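PDB 3H3H: SnoaL-like domain-containing protein from Burkholderia thailandensis E264, which is of unknown function but belongs to the NTF2-like superfamily, whose cone-shaped alpha-beta fold commonly encloses a pocket for small molecules. Local coordinates for residues S14-D25 against L69-W79. Numbering follows the deposited sequence. Where two conformers were deposited one is given.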
ATOM      1  N   SER B  14      12.839  -2.669  -5.092  1.00 12.97           N
ATOM      2  CA  SER B  14      12.850  -1.332  -4.501  1.00 15.49           C
ATOM      3  C   SER B  14      14.136  -0.547  -4.853  1.00 15.29           C
ATOM      4  O   SER B  14      14.089   0.610  -5.207  1.00 13.37           O
ATOM      5  CB  SER B  14      12.674  -1.448  -2.993  1.00 16.94           C
ATOM      6  OG  SER B  14      11.454  -2.066  -2.683  1.00 18.29           O
ATOM      7  N   ARG B  15      15.283  -1.189  -4.731  0.50 17.12           N
ATOM      8  CA  ARG B  15      16.542  -0.527  -5.028  0.50 16.82           C
ATOM      9  C   ARG B  15      16.638  -0.148  -6.507  0.50 15.44           C
ATOM     10  O   ARG B  15      17.127   0.930  -6.834  0.50 16.43           O
ATOM     11  CB  ARG B  15      17.730  -1.407  -4.598  0.50 18.14           C
ATOM     12  CG  ARG B  15      19.104  -0.826  -4.912  0.50 20.59           C
ATOM     13  CD  ARG B  15      19.795  -0.090  -3.753  0.50 21.55           C
ATOM     14  NE  ARG B  15      21.198   0.093  -4.081  0.50 27.37           N
ATOM     15  CZ  ARG B  15      22.173  -0.713  -3.666  0.50 21.07           C
ATOM     16  NH1 ARG B  15      23.426  -0.487  -4.035  0.50 32.33           N
ATOM     17  NH2 ARG B  15      21.895  -1.742  -2.877  0.50 25.72           N
ATOM     18  N   GLU B  16      16.157  -1.002  -7.408  1.00 13.71           N
ATOM     19  CA  GLU B  16      16.212  -0.674  -8.827  1.00 12.97           C
ATOM     20  C   GLU B  16      15.218   0.421  -9.133  1.00 14.09           C
ATOM     21  O   GLU B  16      15.554   1.320  -9.872  1.00 14.94           O
ATOM     22  CB  GLU B  16      15.953  -1.892  -9.715  1.00 15.10           C
ATOM     23  CG  GLU B  16      16.979  -2.936  -9.539  1.00 12.12           C
ATOM     24  CD  GLU B  16      16.724  -4.197 -10.372  1.00 18.18           C
ATOM     25  OE1 GLU B  16      15.648  -4.380 -10.956  1.00 20.78           O
ATOM     26  OE2 GLU B  16      17.603  -5.057 -10.393  1.00 18.84           O
ATOM     27  N   TRP B  17      14.009   0.363  -8.555  1.00 10.98           N
ATOM     28  CA  TRP B  17      12.972   1.335  -8.871  1.00 11.97           C
ATOM     29  C   TRP B  17      13.382   2.705  -8.363  1.00 14.98           C
ATOM     30  O   TRP B  17      13.282   3.695  -9.087  1.00 11.70           O
ATOM     31  CB  TRP B  17      11.629   0.926  -8.208  1.00 13.46           C
ATOM     32  CG  TRP B  17      10.500   1.745  -8.590  1.00 10.19           C
ATOM     33  CD1 TRP B  17       9.650   1.564  -9.657  1.00 11.11           C
ATOM     34  CD2 TRP B  17       9.960   2.808  -7.828  1.00 11.64           C
ATOM     35  NE1 TRP B  17       8.689   2.547  -9.657  1.00 13.32           N
ATOM     36  CE2 TRP B  17       8.803   3.270  -8.501  1.00 13.17           C
ATOM     37  CE3 TRP B  17      10.353   3.440  -6.650  1.00 13.36           C
ATOM     38  CZ2 TRP B  17       8.058   4.355  -8.045  1.00 13.69           C
ATOM     39  CZ3 TRP B  17       9.565   4.491  -6.170  1.00 14.86           C
ATOM     40  CH2 TRP B  17       8.459   4.951  -6.872  1.00 14.39           C
ATOM     41  N   ILE B  18      13.858   2.789  -7.119  1.00 14.67           N
ATOM     42  CA  ILE B  18      14.343   4.058  -6.567  1.00 11.48           C
ATOM     43  C   ILE B  18      15.517   4.596  -7.409  1.00 13.75           C
ATOM     44  O   ILE B  18      15.550   5.765  -7.775  1.00 13.37           O
ATOM     45  CB  ILE B  18      14.779   3.888  -5.121  1.00 11.75           C
ATOM     46  CG1 ILE B  18      13.582   3.629  -4.224  1.00 13.06           C
ATOM     47  CG2 ILE B  18      15.592   5.121  -4.599  1.00 12.96           C
ATOM     48  CD1 ILE B  18      12.703   4.831  -3.961  1.00 11.30           C
ATOM     49  N   ASP B  19      16.439   3.720  -7.720  1.00 12.95           N
ATOM     50  CA  ASP B  19      17.618   4.147  -8.486  1.00 15.62           C
ATOM     51  C   ASP B  19      17.212   4.600  -9.868  1.00 12.45           C
ATOM     52  O   ASP B  19      17.829   5.527 -10.379  1.00 16.16           O
ATOM     53  CB  ASP B  19      18.637   3.036  -8.581  1.00 15.57           C
ATOM     54  CG  ASP B  19      19.390   2.818  -7.269  1.00 15.92           C
ATOM     55  OD1 ASP B  19      19.216   3.593  -6.312  1.00 20.82           O
ATOM     56  OD2 ASP B  19      20.149   1.853  -7.194  1.00 17.81           O
ATOM     57  N   ALA B  20      16.206   3.976 -10.477  1.00 11.91           N
ATOM     58  CA  ALA B  20      15.811   4.335 -11.843  1.00 13.63           C
ATOM     59  C   ALA B  20      15.196   5.742 -11.856  1.00 13.43           C
ATOM     60  O   ALA B  20      15.501   6.572 -12.727  1.00 11.32           O
ATOM     61  CB  ALA B  20      14.831   3.322 -12.423  1.00 11.66           C
ATOM     62  N   TRP B  21      14.327   6.015 -10.897  1.00 12.66           N
ATOM     63  CA  TRP B  21      13.778   7.337 -10.724  1.00 11.17           C
ATOM     64  C   TRP B  21      14.869   8.370 -10.476  1.00 12.35           C
ATOM     65  O   TRP B  21      14.911   9.422 -11.117  1.00 13.40           O
ATOM     66  CB  TRP B  21      12.742   7.346  -9.590  1.00 10.73           C
ATOM     67  CG  TRP B  21      11.406   6.863 -10.130  1.00 10.59           C
ATOM     68  CD1 TRP B  21      10.878   5.618 -10.022  1.00 13.77           C
ATOM     69  CD2 TRP B  21      10.478   7.639 -10.884  1.00 12.14           C
ATOM     70  NE1 TRP B  21       9.676   5.570 -10.648  1.00 15.02           N
ATOM     71  CE2 TRP B  21       9.401   6.799 -11.177  1.00 14.91           C
ATOM     72  CE3 TRP B  21      10.441   8.967 -11.327  1.00 14.25           C
ATOM     73  CZ2 TRP B  21       8.332   7.212 -11.931  1.00 15.93           C
ATOM     74  CZ3 TRP B  21       9.339   9.378 -12.064  1.00 16.21           C
ATOM     75  CH2 TRP B  21       8.297   8.501 -12.331  1.00 14.93           C
ATOM     76  N   ASN B  22      15.813   8.035  -9.593  1.00 11.37           N
ATOM     77  CA  ASN B  22      16.861   8.973  -9.213  1.00 11.63           C
ATOM     78  C   ASN B  22      17.814   9.272 -10.359  1.00 13.02           C
ATOM     79  O   ASN B  22      18.449  10.356 -10.410  1.00 13.77           O
ATOM     80  CB  ASN B  22      17.580   8.489  -7.947  1.00 12.14           C
ATOM     81  CG  ASN B  22      16.706   8.685  -6.717  1.00 13.96           C
ATOM     82  OD1 ASN B  22      15.726   9.405  -6.817  1.00 13.07           O
ATOM     83  ND2 ASN B  22      17.036   8.071  -5.578  1.00 14.77           N
ATOM     84  N   ALA B  23      17.957   8.283 -11.245  1.00 10.86           N
ATOM     85  CA  ALA B  23      18.745   8.395 -12.464  1.00 13.02           C
ATOM     86  C   ALA B  23      17.965   9.113 -13.557  1.00 13.97           C
ATOM     87  O   ALA B  23      18.525   9.432 -14.610  1.00 13.01           O
ATOM     88  CB  ALA B  23      19.147   7.043 -12.928  1.00 13.86           C
ATOM     89  N   HIS B  24      16.684   9.387 -13.299  1.00 12.61           N
ATOM     90  CA  HIS B  24      15.821  10.054 -14.291  1.00 14.63           C
ATOM     91  C   HIS B  24      15.824   9.330 -15.654  1.00 12.51           C
ATOM     92  O   HIS B  24      15.926   9.958 -16.752  1.00 12.84           O
ATOM     93  CB  HIS B  24      16.236  11.499 -14.464  1.00 12.69           C
ATOM     94  CG  HIS B  24      16.393  12.254 -13.188  1.00 13.04           C
ATOM     95  ND1 HIS B  24      17.431  13.135 -12.994  1.00 22.80           N
ATOM     96  CD2 HIS B  24      15.679  12.254 -12.033  1.00 14.45           C
ATOM     97  CE1 HIS B  24      17.353  13.643 -11.776  1.00 19.29           C
ATOM     98  NE2 HIS B  24      16.280  13.151 -11.189  1.00 17.22           N
ATOM     99  N   ASP B  25      15.771   7.996 -15.559  1.00 12.84           N
ATOM    100  CA  ASP B  25      15.956   7.101 -16.669  1.00 11.80           C
ATOM    101  C   ASP B  25      14.603   6.441 -16.884  1.00 12.24           C
ATOM    102  O   ASP B  25      14.272   5.437 -16.287  1.00 11.57           O
ATOM    103  CB  ASP B  25      17.015   6.066 -16.340  1.00 12.46           C
ATOM    104  CG  ASP B  25      17.385   5.187 -17.496  1.00 15.41           C
ATOM    105  OD1 ASP B  25      16.574   5.031 -18.423  1.00 14.95           O
ATOM    106  OD2 ASP B  25      18.455   4.573 -17.400  1.00 14.99           O
ATOM    107  N   LEU B  69       9.892  14.255 -15.210  1.00 14.74           N
ATOM    108  CA  LEU B  69      11.350  14.301 -15.189  1.00 16.44           C
ATOM    109  C   LEU B  69      11.890  15.543 -15.853  1.00 17.54           C
ATOM    110  O   LEU B  69      12.942  16.089 -15.489  1.00 16.35           O
ATOM    111  CB  LEU B  69      11.915  13.084 -15.854  1.00 15.28           C
ATOM    112  CG  LEU B  69      11.636  11.773 -15.127  1.00 16.54           C
ATOM    113  CD1 LEU B  69      12.154  10.640 -15.955  1.00 16.98           C
ATOM    114  CD2 LEU B  69      12.292  11.795 -13.720  1.00 14.90           C
ATOM    115  N   ARG B  70      11.159  16.012 -16.855  1.00 17.53           N
ATOM    116  CA  ARG B  70      11.564  17.220 -17.536  1.00 21.14           C
ATOM    117  C   ARG B  70      11.368  18.463 -16.625  1.00 19.68           C
ATOM    118  O   ARG B  70      12.236  19.340 -16.529  1.00 20.27           O
ATOM    119  CB  ARG B  70      10.762  17.289 -18.843  1.00 20.53           C
ATOM    120  CG  ARG B  70      11.140  18.347 -19.774  1.00 26.56           C
ATOM    121  CD  ARG B  70      10.364  18.204 -21.093  1.00 21.40           C
ATOM    122  NE  ARG B  70      10.324  19.485 -21.707  1.00 26.43           N
ATOM    123  CZ  ARG B  70      11.313  20.016 -22.413  1.00 36.21           C
ATOM    124  NH1 ARG B  70      12.437  19.344 -22.617  1.00 39.40           N
ATOM    125  NH2 ARG B  70      11.171  21.228 -22.909  1.00 32.27           N
HETATM  126  N   MSE B  71      10.231  18.539 -15.954  0.50 17.90           N
HETATM  127  CA  MSE B  71       9.923  19.678 -15.126  0.50 18.72           C
HETATM  128  C   MSE B  71      10.627  19.675 -13.764  0.50 17.73           C
HETATM  129  O   MSE B  71      10.915  20.749 -13.220  0.50 14.71           O
HETATM  130  CB  MSE B  71       8.431  19.715 -14.874  0.50 18.84           C
HETATM  131  CG  MSE B  71       7.635  20.035 -16.107  0.50 21.81           C
HETATM  132 SE   MSE B  71       5.824  20.259 -15.525  0.38 21.81          SE
HETATM  133  CE  MSE B  71       6.071  21.846 -14.413  0.50 33.47           C
ATOM    134  N   ILE B  72      10.939  18.482 -13.248  1.00 18.72           N
ATOM    135  CA  ILE B  72      11.550  18.347 -11.914  1.00 18.27           C
ATOM    136  C   ILE B  72      12.914  17.709 -12.191  1.00 18.45           C
ATOM    137  O   ILE B  72      13.129  16.523 -11.924  1.00 15.16           O
ATOM    138  CB  ILE B  72      10.737  17.464 -10.935  1.00 19.57           C
ATOM    139  CG1 ILE B  72       9.258  17.856 -10.904  1.00 21.77           C
ATOM    140  CG2 ILE B  72      11.372  17.549  -9.506  1.00 21.33           C
ATOM    141  CD1 ILE B  72       8.422  16.963 -10.035  1.00 26.26           C
ATOM    142  N   PRO B  73      13.851  18.491 -12.735  1.00 18.37           N
ATOM    143  CA  PRO B  73      15.072  17.900 -13.298  1.00 23.92           C
ATOM    144  C   PRO B  73      16.010  17.294 -12.277  1.00 25.57           C
ATOM    145  O   PRO B  73      16.865  16.453 -12.612  1.00 30.61           O
ATOM    146  CB  PRO B  73      15.730  19.093 -14.029  1.00 25.82           C
ATOM    147  CG  PRO B  73      15.181  20.258 -13.415  1.00 21.86           C
ATOM    148  CD  PRO B  73      13.785  19.932 -13.033  1.00 19.51           C
ATOM    149  N   ASP B  74      15.845  17.696 -11.033  0.50 22.74           N
ATOM    150  CA  ASP B  74      16.632  17.133  -9.957  0.50 25.45           C
ATOM    151  C   ASP B  74      15.707  16.366  -9.010  0.50 24.05           C
ATOM    152  O   ASP B  74      15.873  16.392  -7.791  0.50 27.36           O
ATOM    153  CB  ASP B  74      17.398  18.246  -9.236  0.50 25.17           C
ATOM    154  CG  ASP B  74      18.201  19.098 -10.183  0.50 30.25           C
ATOM    155  OD1 ASP B  74      18.186  20.335 -10.023  0.50 34.76           O
ATOM    156  OD2 ASP B  74      18.843  18.537 -11.097  0.50 35.45           O
ATOM    157  N   LEU B  75      14.710  15.695  -9.593  1.00 19.77           N
ATOM    158  CA  LEU B  75      13.826  14.811  -8.861  1.00 17.38           C
ATOM    159  C   LEU B  75      14.648  13.764  -8.131  1.00 16.19           C
ATOM    160  O   LEU B  75      15.582  13.184  -8.681  1.00 14.69           O
ATOM    161  CB  LEU B  75      12.865  14.085  -9.827  1.00 14.23           C
ATOM    162  CG  LEU B  75      11.938  13.018  -9.238  1.00 16.16           C
ATOM    163  CD1 LEU B  75      10.577  12.799  -9.975  1.00 16.95           C
ATOM    164  CD2 LEU B  75      12.644  11.633  -9.177  1.00 15.37           C
ATOM    165  N   HIS B  76      14.266  13.496  -6.886  1.00 17.92           N
ATOM    166  CA  HIS B  76      15.008  12.535  -6.082  1.00 15.48           C
ATOM    167  C   HIS B  76      14.109  11.943  -5.058  1.00 14.69           C
ATOM    168  O   HIS B  76      13.448  12.696  -4.371  1.00 17.29           O
ATOM    169  CB  HIS B  76      16.144  13.266  -5.389  1.00 15.48           C
ATOM    170  CG  HIS B  76      17.003  12.356  -4.573  1.00 15.30           C
ATOM    171  ND1 HIS B  76      17.942  11.526  -5.142  1.00 18.08           N
ATOM    172  CD2 HIS B  76      17.028  12.110  -3.247  1.00 14.82           C
ATOM    173  CE1 HIS B  76      18.508  10.799  -4.198  1.00 18.80           C
ATOM    174  NE2 HIS B  76      17.993  11.154  -3.036  1.00 22.81           N
ATOM    175  N   PHE B  77      14.129  10.612  -4.933  1.00 13.51           N
ATOM    176  CA  PHE B  77      13.325   9.897  -3.947  1.00 12.90           C
ATOM    177  C   PHE B  77      14.261   9.292  -2.924  1.00 16.68           C
ATOM    178  O   PHE B  77      15.286   8.766  -3.297  1.00 16.82           O
ATOM    179  CB  PHE B  77      12.614   8.742  -4.597  1.00 13.57           C
ATOM    180  CG  PHE B  77      11.556   9.134  -5.601  1.00 12.55           C
ATOM    181  CD1 PHE B  77      11.042  10.435  -5.667  1.00 13.32           C
ATOM    182  CD2 PHE B  77      11.027   8.194  -6.411  1.00 13.39           C
ATOM    183  CE1 PHE B  77      10.034  10.728  -6.583  1.00 15.88           C
ATOM    184  CE2 PHE B  77      10.031   8.471  -7.349  1.00 11.17           C
ATOM    185  CZ  PHE B  77       9.521   9.723  -7.419  1.00 13.71           C
ATOM    186  N   GLU B  78      13.902   9.372  -1.643  1.00 12.28           N
ATOM    187  CA  GLU B  78      14.670   8.678  -0.595  1.00 12.02           C
ATOM    188  C   GLU B  78      13.933   7.460  -0.144  1.00 13.45           C
ATOM    189  O   GLU B  78      12.863   7.576   0.444  1.00 13.97           O
ATOM    190  CB  GLU B  78      14.968   9.603   0.639  1.00 12.63           C
ATOM    191  CG  GLU B  78      15.619   8.856   1.783  1.00 15.61           C
ATOM    192  CD  GLU B  78      16.078   9.753   2.899  1.00 16.40           C
ATOM    193  OE1 GLU B  78      15.886  10.978   2.813  1.00 13.73           O
ATOM    194  OE2 GLU B  78      16.628   9.203   3.851  1.00 12.75           O
ATOM    195  N   TRP B  79      14.556   6.305  -0.295  1.00 13.56           N
ATOM    196  CA  TRP B  79      13.962   5.041   0.137  1.00 15.36           C
ATOM    197  C   TRP B  79      13.977   4.865   1.637  1.00 13.90           C
ATOM    198  O   TRP B  79      15.043   4.897   2.251  1.00 14.58           O
ATOM    199  CB  TRP B  79      14.694   3.915  -0.521  1.00 15.69           C
ATOM    200  CG  TRP B  79      14.202   2.552  -0.258  1.00 17.05           C
ATOM    201  CD1 TRP B  79      12.957   2.171   0.081  1.00 14.66           C
ATOM    202  CD2 TRP B  79      14.973   1.342  -0.379  1.00 16.05           C
ATOM    203  NE1 TRP B  79      12.888   0.824   0.225  1.00 16.36           N
ATOM    204  CE2 TRP B  79      14.118   0.279  -0.050  1.00 19.63           C
ATOM    205  CE3 TRP B  79      16.293   1.061  -0.737  1.00 21.20           C
ATOM    206  CZ2 TRP B  79      14.524  -1.053  -0.097  1.00 17.02           C
ATOM    207  CZ3 TRP B  79      16.726  -0.284  -0.745  1.00 23.21           C
ATOM    208  CH2 TRP B  79      15.850  -1.315  -0.409  1.00 23.91           C
TER
HETATM  209  O   HOH W   1      18.170  12.045  -8.093  1.00 22.41           O
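Asn22 and Phe77 show how a side-chain amide can serve an extended backbone as a neighbouring strand would, here in an NTF2-like fold, where helix 7-22 meets the connection from helix 58-71 to strand 78-84. Asn22 CG, beside the backbone N (chi1 -74°), brings the amide to Phe77. Phe77 N donates to a lone pair of Asn22 OD1 at 2.7 Å, and Asn22 ND2 returns a bond to Phe77 O at 3.0 Å. Both are nearly straight (169°); OD1 accepting and ND2 donating hold the amide in one orientation. The His76 ring is offset from it but almost parallel (13°), CE1 lying 3.4 Å from Asn22 ND2.

Apolar contacts fill the inner side. Phe77 joins Trp17 and Trp21 in an aromatic cluster: its CE2 sits over one face of the Trp21 indole, 3.5 Å from CG, while the Trp17 ring is nearly parallel but slid aside. Ser14 CB presses on one face of Trp79; Leu69 CD2 packs 3.8 Å from His24 CD2.

Polar contacts resume at the helix end, a Schellman motif at His24. Water joins Asn22 O, Leu75 O and His76 ND1. Leu75 O also accepts a hydrogen bond from His24 NE2, 2.6 Å away, on a lone pair.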